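Local coordinates for solute Binding Protein, BlMnBP1 in complex with mannotriose (Bifidobacterium, PDB 6FUV) that binds manno-oligosaccharides such as mannotriose and probably delivers them to an ABC transporter for uptake, at residues K405-T408 against G414-D417; Q189-N194 against T222-V227; I24-G29 against K41-Y46. All coordinates share one frame; numbering follows the deposited sequence.

Contact 1: K405-T408 against G414-D417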
ATOM      1  N   LYS A 405     -13.384  -1.275 -25.946  1.00 30.03           N
ATOM      2  CA  LYS A 405     -14.449  -0.316 -26.205  1.00 30.58           C
ATOM      3  C   LYS A 405     -15.831  -0.928 -26.037  1.00 35.48           C
ATOM      4  O   LYS A 405     -16.775  -0.530 -26.728  1.00 33.17           O
ATOM      5  CB  LYS A 405     -14.299   0.268 -27.613  1.00 35.25           C
ATOM      6  CG  LYS A 405     -12.879   0.726 -27.927  1.00 39.48           C
ATOM      7  CD  LYS A 405     -12.555   0.634 -29.408  1.00 43.32           C
ATOM      8  CE  LYS A 405     -11.075   0.989 -29.662  1.00 38.07           C
ATOM      9  NZ  LYS A 405     -10.668   0.656 -31.061  1.00 55.32           N
ATOM     10  N   THR A 406     -15.963  -1.885 -25.122  1.00 27.44           N
ATOM     11  CA  THR A 406     -17.256  -2.491 -24.855  1.00 24.36           C
ATOM     12  C   THR A 406     -18.079  -1.715 -23.850  1.00 30.32           C
ATOM     13  O   THR A 406     -19.294  -1.923 -23.767  1.00 33.64           O
ATOM     14  CB  THR A 406     -17.063  -3.905 -24.314  1.00 30.25           C
ATOM     15  OG1 THR A 406     -16.304  -3.843 -23.103  1.00 32.93           O
ATOM     16  CG2 THR A 406     -16.309  -4.777 -25.303  1.00 22.21           C
ATOM     17  N   LYS A 407     -17.446  -0.846 -23.074  1.00 24.65           N
ATOM     18  CA  LYS A 407     -18.141  -0.081 -22.051  1.00 29.62           C
ATOM     19  C   LYS A 407     -17.424   1.245 -21.862  1.00 26.24           C
ATOM     20  O   LYS A 407     -16.193   1.294 -21.932  1.00 16.78           O
ATOM     21  CB  LYS A 407     -18.168  -0.825 -20.708  1.00 27.79           C
ATOM     22  CG  LYS A 407     -19.159  -1.880 -20.539  1.00 26.46           C
ATOM     23  CD  LYS A 407     -19.028  -2.483 -19.133  1.00 33.28           C
ATOM     24  CE  LYS A 407     -19.943  -3.681 -18.934  1.00 38.35           C
ATOM     25  NZ  LYS A 407     -19.595  -4.401 -17.655  1.00 43.58           N
ATOM     26  N   THR A 408     -18.194   2.299 -21.580  1.00 22.44           N
ATOM     27  CA  THR A 408     -17.667   3.572 -21.132  1.00 24.68           C
ATOM     28  C   THR A 408     -17.264   3.496 -19.654  1.00 22.36           C
ATOM     29  O   THR A 408     -17.723   2.640 -18.902  1.00 21.62           O
ATOM     30  CB  THR A 408     -18.720   4.655 -21.309  1.00 34.99           C
ATOM     31  OG1 THR A 408     -19.818   4.385 -20.428  1.00 26.41           O
ATOM     32  CG2 THR A 408     -19.198   4.722 -22.774  1.00 22.04           C
ATOM     33  N   GLY A 414     -21.220   3.236 -12.924  1.00 25.36           N
ATOM     34  CA  GLY A 414     -22.610   3.037 -12.562  1.00 25.10           C
ATOM     35  C   GLY A 414     -22.849   1.624 -12.078  1.00 25.57           C
ATOM     36  O   GLY A 414     -23.591   1.394 -11.118  1.00 21.10           O
ATOM     37  N   GLU A 415     -22.188   0.660 -12.705  1.00 26.77           N
ATOM     38  CA  GLU A 415     -22.346  -0.717 -12.268  1.00 23.49           C
ATOM     39  C   GLU A 415     -21.771  -0.916 -10.875  1.00 26.67           C
ATOM     40  O   GLU A 415     -22.394  -1.597 -10.045  1.00 14.29           O
ATOM     41  CB  GLU A 415     -21.702  -1.641 -13.281  1.00 24.76           C
ATOM     42  CG  GLU A 415     -22.550  -1.805 -14.548  1.00 27.66           C
ATOM     43  CD  GLU A 415     -21.831  -2.455 -15.683  1.00 30.29           C
ATOM     44  OE1 GLU A 415     -20.761  -3.029 -15.466  1.00 34.41           O
ATOM     45  OE2 GLU A 415     -22.346  -2.379 -16.823  1.00 35.68           O
ATOM     46  N   TRP A 416     -20.613  -0.285 -10.586  1.00 20.27           N
ATOM     47  CA  TRP A 416     -20.094  -0.319  -9.226  1.00 14.98           C
ATOM     48  C   TRP A 416     -21.093   0.336  -8.281  1.00 19.41           C
ATOM     49  O   TRP A 416     -21.357  -0.189  -7.194  1.00 21.14           O
ATOM     50  CB  TRP A 416     -18.744   0.377  -9.139  1.00 17.72           C
ATOM     51  CG  TRP A 416     -17.599  -0.240  -9.827  1.00 18.83           C
ATOM     52  CD1 TRP A 416     -17.625  -1.128 -10.837  1.00 19.27           C
ATOM     53  CD2 TRP A 416     -16.220  -0.039  -9.507  1.00 12.78           C
ATOM     54  NE1 TRP A 416     -16.358  -1.470 -11.198  1.00 15.89           N
ATOM     55  CE2 TRP A 416     -15.474  -0.836 -10.372  1.00 13.91           C
ATOM     56  CE3 TRP A 416     -15.544   0.718  -8.553  1.00 15.35           C
ATOM     57  CZ2 TRP A 416     -14.076  -0.893 -10.336  1.00 19.59           C
ATOM     58  CZ3 TRP A 416     -14.122   0.664  -8.521  1.00 16.24           C
ATOM     59  CH2 TRP A 416     -13.428  -0.103  -9.426  1.00 18.83           C
ATOM     60  N   ASP A 417     -21.685   1.463  -8.696  1.00 19.43           N
ATOM     61  CA  ASP A 417     -22.615   2.168  -7.811  1.00 18.47           C
ATOM     62  C   ASP A 417     -23.830   1.300  -7.480  1.00 23.35           C
ATOM     63  O   ASP A 417     -24.327   1.308  -6.349  1.00 18.77           O
ATOM     64  CB  ASP A 417     -23.077   3.494  -8.436  1.00 23.53           C
ATOM     65  CG  ASP A 417     -22.097   4.640  -8.202  1.00 20.34           C
ATOM     66  OD1 ASP A 417     -21.135   4.517  -7.384  1.00 19.72           O
ATOM     67  OD2 ASP A 417     -22.276   5.667  -8.860  1.00 28.09           O
TER
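Lys407 and Glu415 are joined by a salt bridge at the surface of the protein. Lys407 sits in the short loop after helix 393-404, and Glu415 lies on the next helix, 409-426. Their side chains come from opposite directions and meet at the charged ends. Lys407 NZ donates a hydrogen bond of 2.8 Å to Glu415 OE1. The ammonium group reaches OE1 on the syn side, the side of the other carboxylate oxygen. It therefore also stays near that oxygen, with Lys407 NZ 3.5 Å from Glu415 OE2. The methylene before it joins in, as Lys407 CE lies 3.5 Å from Glu415 OE2. In Lys407, CG stands beside the backbone N and anti to the carbonyl carbon (chi1 -80°), and the chain is extended from there to NZ. Glu415 is likewise extended, which lets the two residues meet although their CA atoms are 10.7 Å apart.

Between the two segments, close contact is limited to the ammonium end of Lys407 and the carboxylate of Glu415. Lys407 also touches Asp401 of helix 393-404. Both residues of the bridge are partly exposed, and only 78 Å² is buried between the segments. A triethylene glycol, probably from the crystallisation liquor, is bound about 3 Å from the Glu415 side chain. The inner side of the same helix is different. There Trp416 is buried and meets Tyr228 and Phe213 edge-to-face. The loop is also tied inward, since Lys407 O is hydrogen-bonded to Tyr232 OH.

Lys405 has a positive phi of 61° and ends the first helix in a Schellman motif. Thr408 is the N-cap of the second, its OG1 bonded to Gln411 N. The arrangement is two consecutive helices joined by a short capped loop, with a surface salt bridge from that loop to the second turn of the following helix.

Contact 2: Q189-N194 against T222-V227. With BMA (beta-D-mannopyranose), chain B.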
ATOM      1  N   GLN A 189      -6.202   2.778  -3.967  1.00 14.80           N
ATOM      2  CA  GLN A 189      -5.505   3.516  -2.924  1.00 16.46           C
ATOM      3  C   GLN A 189      -5.636   5.015  -3.101  1.00 13.14           C
ATOM      4  O   GLN A 189      -5.351   5.761  -2.172  1.00 19.33           O
ATOM      5  CB  GLN A 189      -4.015   3.091  -2.915  1.00 17.02           C
ATOM      6  CG  GLN A 189      -3.798   1.667  -2.656  1.00 15.29           C
ATOM      7  CD  GLN A 189      -2.375   1.247  -2.604  1.00 18.31           C
ATOM      8  OE1 GLN A 189      -1.458   2.041  -2.706  1.00 21.78           O
ATOM      9  NE2 GLN A 189      -2.179  -0.025  -2.385  1.00 14.62           N
ATOM     10  N   TYR A 190      -6.095   5.458  -4.244  1.00 15.38           N
ATOM     11  CA  TYR A 190      -6.109   6.852  -4.611  1.00 12.66           C
ATOM     12  C   TYR A 190      -7.481   7.495  -4.430  1.00 18.53           C
ATOM     13  O   TYR A 190      -7.597   8.735  -4.497  1.00 12.75           O
ATOM     14  CB  TYR A 190      -5.659   6.989  -6.068  1.00  9.76           C
ATOM     15  CG  TYR A 190      -4.290   6.490  -6.347  1.00 10.36           C
ATOM     16  CD1 TYR A 190      -4.091   5.182  -6.658  1.00 12.76           C
ATOM     17  CD2 TYR A 190      -3.181   7.315  -6.286  1.00 13.93           C
ATOM     18  CE1 TYR A 190      -2.828   4.679  -6.922  1.00 13.65           C
ATOM     19  CE2 TYR A 190      -1.915   6.840  -6.522  1.00 15.45           C
ATOM     20  CZ  TYR A 190      -1.737   5.512  -6.869  1.00 13.81           C
ATOM     21  OH  TYR A 190      -0.498   5.025  -7.110  1.00 14.28           O
ATOM     22  N   ILE A 191      -8.515   6.709  -4.087  1.00  9.29           N
ATOM     23  CA  ILE A 191      -9.879   7.233  -4.260  1.00 18.64           C
ATOM     24  C   ILE A 191     -10.414   8.020  -3.070  1.00 12.21           C
ATOM     25  O   ILE A 191     -11.505   8.575  -3.155  1.00 19.24           O
ATOM     26  CB  ILE A 191     -10.868   6.094  -4.599  1.00 15.99           C
ATOM     27  CG1 ILE A 191     -10.996   5.113  -3.436  1.00 15.13           C
ATOM     28  CG2 ILE A 191     -10.390   5.406  -5.844  1.00 13.80           C
ATOM     29  CD1 ILE A 191     -12.198   4.212  -3.518  1.00 16.54           C
ATOM     30  N   GLY A 192      -9.737   8.009  -1.948  1.00 24.28           N
ATOM     31  CA  GLY A 192     -10.188   8.717  -0.772  1.00 12.98           C
ATOM     32  C   GLY A 192      -9.539  10.094  -0.636  1.00 14.79           C
ATOM     33  O   GLY A 192      -9.852  11.036  -1.367  1.00 17.31           O
ATOM     34  N   GLY A 193      -8.605  10.207   0.287  1.00  7.34           N
ATOM     35  CA  GLY A 193      -7.944  11.468   0.503  1.00 13.07           C
ATOM     36  C   GLY A 193      -7.328  12.056  -0.744  1.00 15.94           C
ATOM     37  O   GLY A 193      -7.437  13.251  -0.968  1.00 15.52           O
ATOM     38  N   ASN A 194      -6.622  11.241  -1.522  1.00 13.91           N
ATOM     39  CA  ASN A 194      -5.982  11.771  -2.721  1.00 12.53           C
ATOM     40  C   ASN A 194      -7.006  12.458  -3.624  1.00 14.67           C
ATOM     41  O   ASN A 194      -6.753  13.552  -4.155  1.00 15.43           O
ATOM     42  CB  ASN A 194      -5.290  10.650  -3.484  1.00 12.27           C
ATOM     43  CG  ASN A 194      -4.056  10.139  -2.807  1.00 12.76           C
ATOM     44  OD1 ASN A 194      -4.105   9.474  -1.785  1.00 18.91           O
ATOM     45  ND2 ASN A 194      -2.928  10.370  -3.440  1.00 25.37           N
ATOM     46  N   THR A 222     -12.109  15.264  -9.794  1.00 20.65           N
ATOM     47  CA  THR A 222     -11.870  14.799  -8.447  1.00 18.74           C
ATOM     48  C   THR A 222     -12.757  13.584  -8.199  1.00 21.50           C
ATOM     49  O   THR A 222     -13.541  13.187  -9.063  1.00 18.86           O
ATOM     50  CB  THR A 222     -12.191  15.884  -7.415  1.00 18.55           C
ATOM     51  OG1 THR A 222     -13.613  16.025  -7.266  1.00 16.85           O
ATOM     52  CG2 THR A 222     -11.609  17.202  -7.825  1.00 17.97           C
ATOM     53  N   HIS A 223     -12.637  12.985  -6.992  1.00 19.08           N
ATOM     54  CA  HIS A 223     -13.424  11.883  -6.464  1.00 21.94           C
ATOM     55  C   HIS A 223     -13.082  10.564  -7.146  1.00 15.61           C
ATOM     56  O   HIS A 223     -12.344  10.538  -8.137  1.00 15.82           O
ATOM     57  CB  HIS A 223     -14.903  12.234  -6.556  1.00 18.81           C
ATOM     58  CG  HIS A 223     -15.363  13.130  -5.449  1.00  9.58           C
ATOM     59  ND1 HIS A 223     -15.063  14.477  -5.381  1.00 22.31           N
ATOM     60  CD2 HIS A 223     -16.047  12.843  -4.318  1.00 18.25           C
ATOM     61  CE1 HIS A 223     -15.574  14.978  -4.270  1.00 25.19           C
ATOM     62  NE2 HIS A 223     -16.166  14.007  -3.602  1.00 20.69           N
ATOM     63  N   PRO A 224     -13.541   9.450  -6.601  1.00 14.45           N
ATOM     64  CA  PRO A 224     -13.128   8.162  -7.158  1.00 18.29           C
ATOM     65  C   PRO A 224     -13.251   8.076  -8.671  1.00 15.37           C
ATOM     66  O   PRO A 224     -12.390   7.504  -9.333  1.00 16.41           O
ATOM     67  CB  PRO A 224     -14.056   7.184  -6.437  1.00 17.97           C
ATOM     68  CG  PRO A 224     -14.299   7.841  -5.129  1.00 15.70           C
ATOM     69  CD  PRO A 224     -14.325   9.297  -5.371  1.00 19.10           C
ATOM     70  N   TYR A 225     -14.347   8.559  -9.228  1.00 15.83           N
ATOM     71  CA  TYR A 225     -14.518   8.532 -10.672  1.00 15.21           C
ATOM     72  C   TYR A 225     -13.252   8.953 -11.402  1.00 15.05           C
ATOM     73  O   TYR A 225     -12.857   8.292 -12.358  1.00 15.40           O
ATOM     74  CB  TYR A 225     -15.701   9.441 -11.042  1.00  8.57           C
ATOM     75  CG  TYR A 225     -15.991   9.619 -12.510  1.00 18.10           C
ATOM     76  CD1 TYR A 225     -15.332  10.569 -13.238  1.00 22.07           C
ATOM     77  CD2 TYR A 225     -16.928   8.850 -13.168  1.00 15.31           C
ATOM     78  CE1 TYR A 225     -15.557  10.730 -14.596  1.00 14.92           C
ATOM     79  CE2 TYR A 225     -17.137   9.002 -14.521  1.00 22.60           C
ATOM     80  CZ  TYR A 225     -16.457   9.989 -15.221  1.00 15.14           C
ATOM     81  OH  TYR A 225     -16.692  10.189 -16.564  1.00 20.02           O
ATOM     82  N   ALA A 226     -12.676  10.096 -11.029  1.00 14.93           N
ATOM     83  CA  ALA A 226     -11.560  10.642 -11.788  1.00 17.41           C
ATOM     84  C   ALA A 226     -10.360   9.715 -11.726  1.00 18.52           C
ATOM     85  O   ALA A 226      -9.558   9.654 -12.673  1.00 18.26           O
ATOM     86  CB  ALA A 226     -11.197  12.026 -11.241  1.00 22.59           C
ATOM     87  N   VAL A 227     -10.187   9.050 -10.589  1.00 15.92           N
ATOM     88  CA  VAL A 227      -9.109   8.085 -10.446  1.00 16.86           C
ATOM     89  C   VAL A 227      -9.240   6.988 -11.492  1.00 10.40           C
ATOM     90  O   VAL A 227      -8.337   6.750 -12.292  1.00 17.64           O
ATOM     91  CB  VAL A 227      -9.107   7.505  -9.023  1.00  7.99           C
ATOM     92  CG1 VAL A 227      -8.209   6.257  -9.022  1.00 13.38           C
ATOM     93  CG2 VAL A 227      -8.657   8.497  -8.046  1.00 13.20           C
TER
HETATM   94  C1  BMA B   3       1.484  -2.615  -0.558  1.00 17.99           C
HETATM   95  C2  BMA B   3       1.403  -1.131  -0.247  1.00 13.54           C
HETATM   96  C3  BMA B   3       0.493  -0.857   0.964  1.00 18.89           C
HETATM   97  C4  BMA B   3      -0.846  -1.637   0.757  1.00 18.66           C
HETATM   98  C5  BMA B   3      -0.560  -3.094   0.485  1.00 18.52           C
HETATM   99  C6  BMA B   3      -1.825  -3.922   0.314  1.00 20.73           C
HETATM  100  O2  BMA B   3       0.839  -0.476  -1.405  1.00 15.82           O
HETATM  101  O3  BMA B   3       0.235   0.543   1.225  1.00 16.96           O
HETATM  102  O4  BMA B   3      -1.646  -1.551   1.881  1.00 19.92           O
HETATM  103  O5  BMA B   3       0.199  -3.175  -0.708  1.00 14.68           O
HETATM  104  O6  BMA B   3      -2.464  -3.532  -0.878  1.00 19.88           O
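The N-terminal part of helix 223-236 packs on the bend that follows a sugar-binding glutamine: Pro224 and Val227 meet Ile191 and Tyr190. Ile191 CB lies 3.8 Å from Pro224 CB, and the proline ring also leans on the backbone, with Pro224 CG 3.5 Å from Ile191 O. The Ile191 and Val227 side chains cross at about a right angle and touch at Ile191 CG2 and Val227 CG1, 3.9 Å apart. Val227 CG1 is anti to the backbone N (chi1 166°), which puts it against Ile191 and leaves Val227 CG2 3.9 Å from Tyr190 CB. The Tyr190 ring leads away from the helix, and its OH bonds to Gly135 O.

This apolar packing lies next to the glycan pocket of a solute-binding protein of the PBP clan. There Gln189 NE2 donates to mannose O2 at 3.2 Å, with an N-H...O angle of 155°. Gln189 OE1 is hydrogen-bonded to Ser134 OG, which would hold the amide with NE2 toward the sugar. With the amide gone, as in an alanine at this place, mannose O2 is likely to lose this donor and Ser134 OG its partner. Just before Pro224, His223 ND1 donates in its ring plane to Thr222 OG1 at 2.8 Å.

Contact 3: I24-G29 against K41-Y46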
ATOM      1  N   ILE A  24      12.230 -17.768  15.389  1.00 22.90           N
ATOM      2  CA  ILE A  24      10.960 -17.267  14.894  1.00  6.72           C
ATOM      3  C   ILE A  24      11.011 -17.134  13.389  1.00  9.76           C
ATOM      4  O   ILE A  24      12.067 -16.870  12.811  1.00 18.14           O
ATOM      5  CB  ILE A  24      10.595 -15.918  15.540  1.00 19.15           C
ATOM      6  CG1 ILE A  24      11.618 -14.824  15.193  1.00 13.30           C
ATOM      7  CG2 ILE A  24      10.417 -16.120  17.065  1.00 19.53           C
ATOM      8  CD1 ILE A  24      11.092 -13.470  15.516  1.00 16.12           C
ATOM      9  N   THR A  25       9.842 -17.268  12.769  1.00 16.41           N
ATOM     10  CA  THR A  25       9.695 -17.238  11.321  1.00 17.74           C
ATOM     11  C   THR A  25       8.910 -16.006  10.890  1.00 14.17           C
ATOM     12  O   THR A  25       7.819 -15.765  11.398  1.00 16.02           O
ATOM     13  CB  THR A  25       8.993 -18.503  10.822  1.00 15.91           C
ATOM     14  OG1 THR A  25       9.706 -19.650  11.263  1.00 17.36           O
ATOM     15  CG2 THR A  25       8.887 -18.526   9.355  1.00 13.53           C
ATOM     16  N   PHE A  26       9.450 -15.266   9.917  1.00 17.44           N
ATOM     17  CA  PHE A  26       8.904 -13.993   9.450  1.00 13.76           C
ATOM     18  C   PHE A  26       8.477 -14.214   8.008  1.00 13.44           C
ATOM     19  O   PHE A  26       9.305 -14.457   7.147  1.00 18.10           O
ATOM     20  CB  PHE A  26       9.925 -12.857   9.569  1.00 15.76           C
ATOM     21  CG  PHE A  26       9.399 -11.513   9.140  1.00 14.53           C
ATOM     22  CD1 PHE A  26       8.042 -11.246   9.128  1.00 17.15           C
ATOM     23  CD2 PHE A  26      10.259 -10.525   8.791  1.00 24.09           C
ATOM     24  CE1 PHE A  26       7.562 -10.027   8.759  1.00 17.51           C
ATOM     25  CE2 PHE A  26       9.788  -9.249   8.395  1.00 20.10           C
ATOM     26  CZ  PHE A  26       8.469  -9.003   8.379  1.00 22.36           C
ATOM     27  N   PHE A  27       7.188 -14.186   7.756  1.00 13.28           N
ATOM     28  CA  PHE A  27       6.586 -14.487   6.458  1.00 20.56           C
ATOM     29  C   PHE A  27       6.134 -13.161   5.856  1.00 15.80           C
ATOM     30  O   PHE A  27       5.374 -12.421   6.487  1.00 14.00           O
ATOM     31  CB  PHE A  27       5.423 -15.497   6.626  1.00 15.97           C
ATOM     32  CG  PHE A  27       4.707 -15.849   5.348  1.00 13.90           C
ATOM     33  CD1 PHE A  27       5.408 -16.313   4.254  1.00 21.25           C
ATOM     34  CD2 PHE A  27       3.341 -15.745   5.241  1.00 18.40           C
ATOM     35  CE1 PHE A  27       4.757 -16.635   3.073  1.00 21.32           C
ATOM     36  CE2 PHE A  27       2.698 -16.087   4.091  1.00 18.10           C
ATOM     37  CZ  PHE A  27       3.407 -16.517   2.996  1.00 16.16           C
ATOM     38  N   ASN A  28       6.650 -12.836   4.676  1.00 17.40           N
ATOM     39  CA  ASN A  28       6.283 -11.596   4.015  1.00 14.25           C
ATOM     40  C   ASN A  28       6.397 -11.729   2.515  1.00 17.97           C
ATOM     41  O   ASN A  28       6.838 -12.756   2.008  1.00 10.84           O
ATOM     42  CB  ASN A  28       7.156 -10.456   4.484  1.00 23.02           C
ATOM     43  CG  ASN A  28       8.604 -10.699   4.235  1.00 21.42           C
ATOM     44  OD1 ASN A  28       9.119 -10.483   3.125  1.00 22.14           O
ATOM     45  ND2 ASN A  28       9.297 -11.111   5.269  1.00 24.72           N
ATOM     46  N   GLY A  29       5.953 -10.673   1.804  1.00 16.92           N
ATOM     47  CA  GLY A  29       5.896 -10.644   0.357  1.00 16.18           C
ATOM     48  C   GLY A  29       7.091 -10.020  -0.326  1.00 15.74           C
ATOM     49  O   GLY A  29       7.127  -9.882  -1.548  1.00 13.88           O
ATOM     50  N   LYS A  41      19.691  -3.195   1.188  1.00 26.02           N
ATOM     51  CA  LYS A  41      19.745  -3.954   2.431  1.00 20.53           C
ATOM     52  C   LYS A  41      18.642  -5.004   2.436  1.00 22.74           C
ATOM     53  O   LYS A  41      17.459  -4.654   2.514  1.00 16.02           O
ATOM     54  CB  LYS A  41      19.588  -3.002   3.601  1.00 23.70           C
ATOM     55  CG  LYS A  41      20.088  -3.476   4.900  1.00 26.54           C
ATOM     56  CD  LYS A  41      20.362  -2.247   5.806  1.00 27.38           C
ATOM     57  CE  LYS A  41      20.368  -2.661   7.285  1.00 26.37           C
ATOM     58  NZ  LYS A  41      20.769  -1.524   8.133  1.00 36.39           N
ATOM     59  N   ASN A  42      19.024  -6.288   2.359  1.00 21.48           N
ATOM     60  CA  ASN A  42      18.054  -7.374   2.380  1.00 19.97           C
ATOM     61  C   ASN A  42      17.722  -7.821   3.809  1.00 17.75           C
ATOM     62  O   ASN A  42      18.241  -7.307   4.799  1.00 16.98           O
ATOM     63  CB  ASN A  42      18.540  -8.571   1.557  1.00 21.57           C
ATOM     64  CG  ASN A  42      19.757  -9.238   2.140  1.00 20.84           C
ATOM     65  OD1 ASN A  42      20.248  -8.863   3.202  1.00 19.57           O
ATOM     66  ND2 ASN A  42      20.244 -10.259   1.449  1.00 25.61           N
ATOM     67  N   TRP A  43      16.849  -8.811   3.912  1.00 18.29           N
ATOM     68  CA  TRP A  43      16.398  -9.246   5.228  1.00 19.81           C
ATOM     69  C   TRP A  43      17.557  -9.702   6.103  1.00 15.45           C
ATOM     70  O   TRP A  43      17.584  -9.419   7.304  1.00 16.55           O
ATOM     71  CB  TRP A  43      15.376 -10.366   5.089  1.00 13.30           C
ATOM     72  CG  TRP A  43      14.057  -9.985   4.560  1.00 15.97           C
ATOM     73  CD1 TRP A  43      13.395 -10.563   3.506  1.00 19.80           C
ATOM     74  CD2 TRP A  43      13.178  -8.955   5.054  1.00 23.88           C
ATOM     75  NE1 TRP A  43      12.164  -9.957   3.325  1.00 18.90           N
ATOM     76  CE2 TRP A  43      12.022  -8.956   4.247  1.00 13.48           C
ATOM     77  CE3 TRP A  43      13.270  -8.006   6.076  1.00 19.05           C
ATOM     78  CZ2 TRP A  43      10.986  -8.058   4.425  1.00 18.68           C
ATOM     79  CZ3 TRP A  43      12.216  -7.133   6.272  1.00 20.49           C
ATOM     80  CH2 TRP A  43      11.103  -7.154   5.443  1.00 19.10           C
ATOM     81  N   ASP A  44      18.497 -10.456   5.547  1.00 15.95           N
ATOM     82  CA  ASP A  44      19.554 -11.025   6.393  1.00 21.65           C
ATOM     83  C   ASP A  44      20.428  -9.923   6.991  1.00 12.91           C
ATOM     84  O   ASP A  44      20.817  -9.968   8.160  1.00 16.14           O
ATOM     85  CB  ASP A  44      20.429 -12.008   5.596  1.00 20.17           C
ATOM     86  CG  ASP A  44      19.746 -13.343   5.314  1.00 27.10           C
ATOM     87  OD1 ASP A  44      18.827 -13.746   6.041  1.00 33.07           O
ATOM     88  OD2 ASP A  44      20.128 -13.983   4.350  1.00 24.38           O
ATOM     89  N   ALA A  45      20.720  -8.912   6.196  1.00 15.64           N
ATOM     90  CA  ALA A  45      21.397  -7.720   6.684  1.00 18.60           C
ATOM     91  C   ALA A  45      20.684  -7.089   7.877  1.00 18.67           C
ATOM     92  O   ALA A  45      21.327  -6.634   8.827  1.00 22.22           O
ATOM     93  CB  ALA A  45      21.498  -6.711   5.536  1.00 20.57           C
ATOM     94  N   TYR A  46      19.358  -7.020   7.842  1.00 16.88           N
ATOM     95  CA  TYR A  46      18.671  -6.457   8.995  1.00 12.91           C
ATOM     96  C   TYR A  46      18.765  -7.424  10.167  1.00 20.80           C
ATOM     97  O   TYR A  46      18.902  -7.016  11.328  1.00 19.64           O
ATOM     98  CB  TYR A  46      17.197  -6.146   8.674  1.00 21.08           C
ATOM     99  CG  TYR A  46      16.980  -4.949   7.798  1.00 19.96           C
ATOM    100  CD1 TYR A  46      17.140  -3.681   8.282  1.00 19.44           C
ATOM    101  CD2 TYR A  46      16.588  -5.085   6.497  1.00 18.77           C
ATOM    102  CE1 TYR A  46      16.967  -2.560   7.451  1.00 21.55           C
ATOM    103  CE2 TYR A  46      16.386  -3.961   5.680  1.00 16.06           C
ATOM    104  CZ  TYR A  46      16.577  -2.730   6.160  1.00 20.12           C
ATOM    105  OH  TYR A  46      16.375  -1.624   5.362  1.00 17.84           O
TER
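One face of the Trp43 indole receives both Phe26 and the amide of Asn28. Phe26 turns its edge to that face, a T-shaped pair with the Phe26 ring and the six-membered ring of Trp43 5.2 Å apart between centroids and their planes at 68°. The touching atom is Phe26 CE2, 3.9 Å from Trp43 CH2. Asn28 ND2 lies 3.2 Å above the Trp43 plane, toward the rim. The same nitrogen stands 3.6 Å above the Phe26 plane, over the ring centre. The amide is thus wedged in the angle between the two aromatic rings.

Asn28 CG sits between its backbone N and carbonyl carbon (chi1 59°), which swings the amide back over the Phe26 ring. Trp43 NE1 makes a weak hydrogen bond of 3.1 Å to Asn28 OD1, bent to 123°. The main partner of that oxygen is Arg30 N, just beyond the strand.

These residues join the strand and helix of a beta-alpha-beta unit: strand 22-28, helix 43-53 and the parallel strand 57-63. Val61 of the second strand and Met328 of helix 315-330 also touch Trp43. At the start of the helix Asn42 is the N-cap, its OD1 accepting from Ala45 N at 3.0 Å. Gly29, after the strand end, touches a mannose unit of the bound glycan.

Overall arrangement
Contacts 2 and 3 are buried, while contact 1 lies at the surface. Contact 3 stands on the opposite side of the chain's centre from the other two, its centre about 33 Å from that of contact 2. Both buried contacts hold a residue of the glycan pocket, so each places packed residues next to the sugar site in sequence. Their chemistry differs: aromatic rings and an amide in contact 3, aliphatic groups in contact 2. Contact 1 instead rests on a single ion pair. No secondary-structure element is shared between contacts. The nearest atoms of contacts 1 and 2 are about 6 Å apart, without touching. Tyr225 of contact 2 packs on helix 409-426, which carries Glu415.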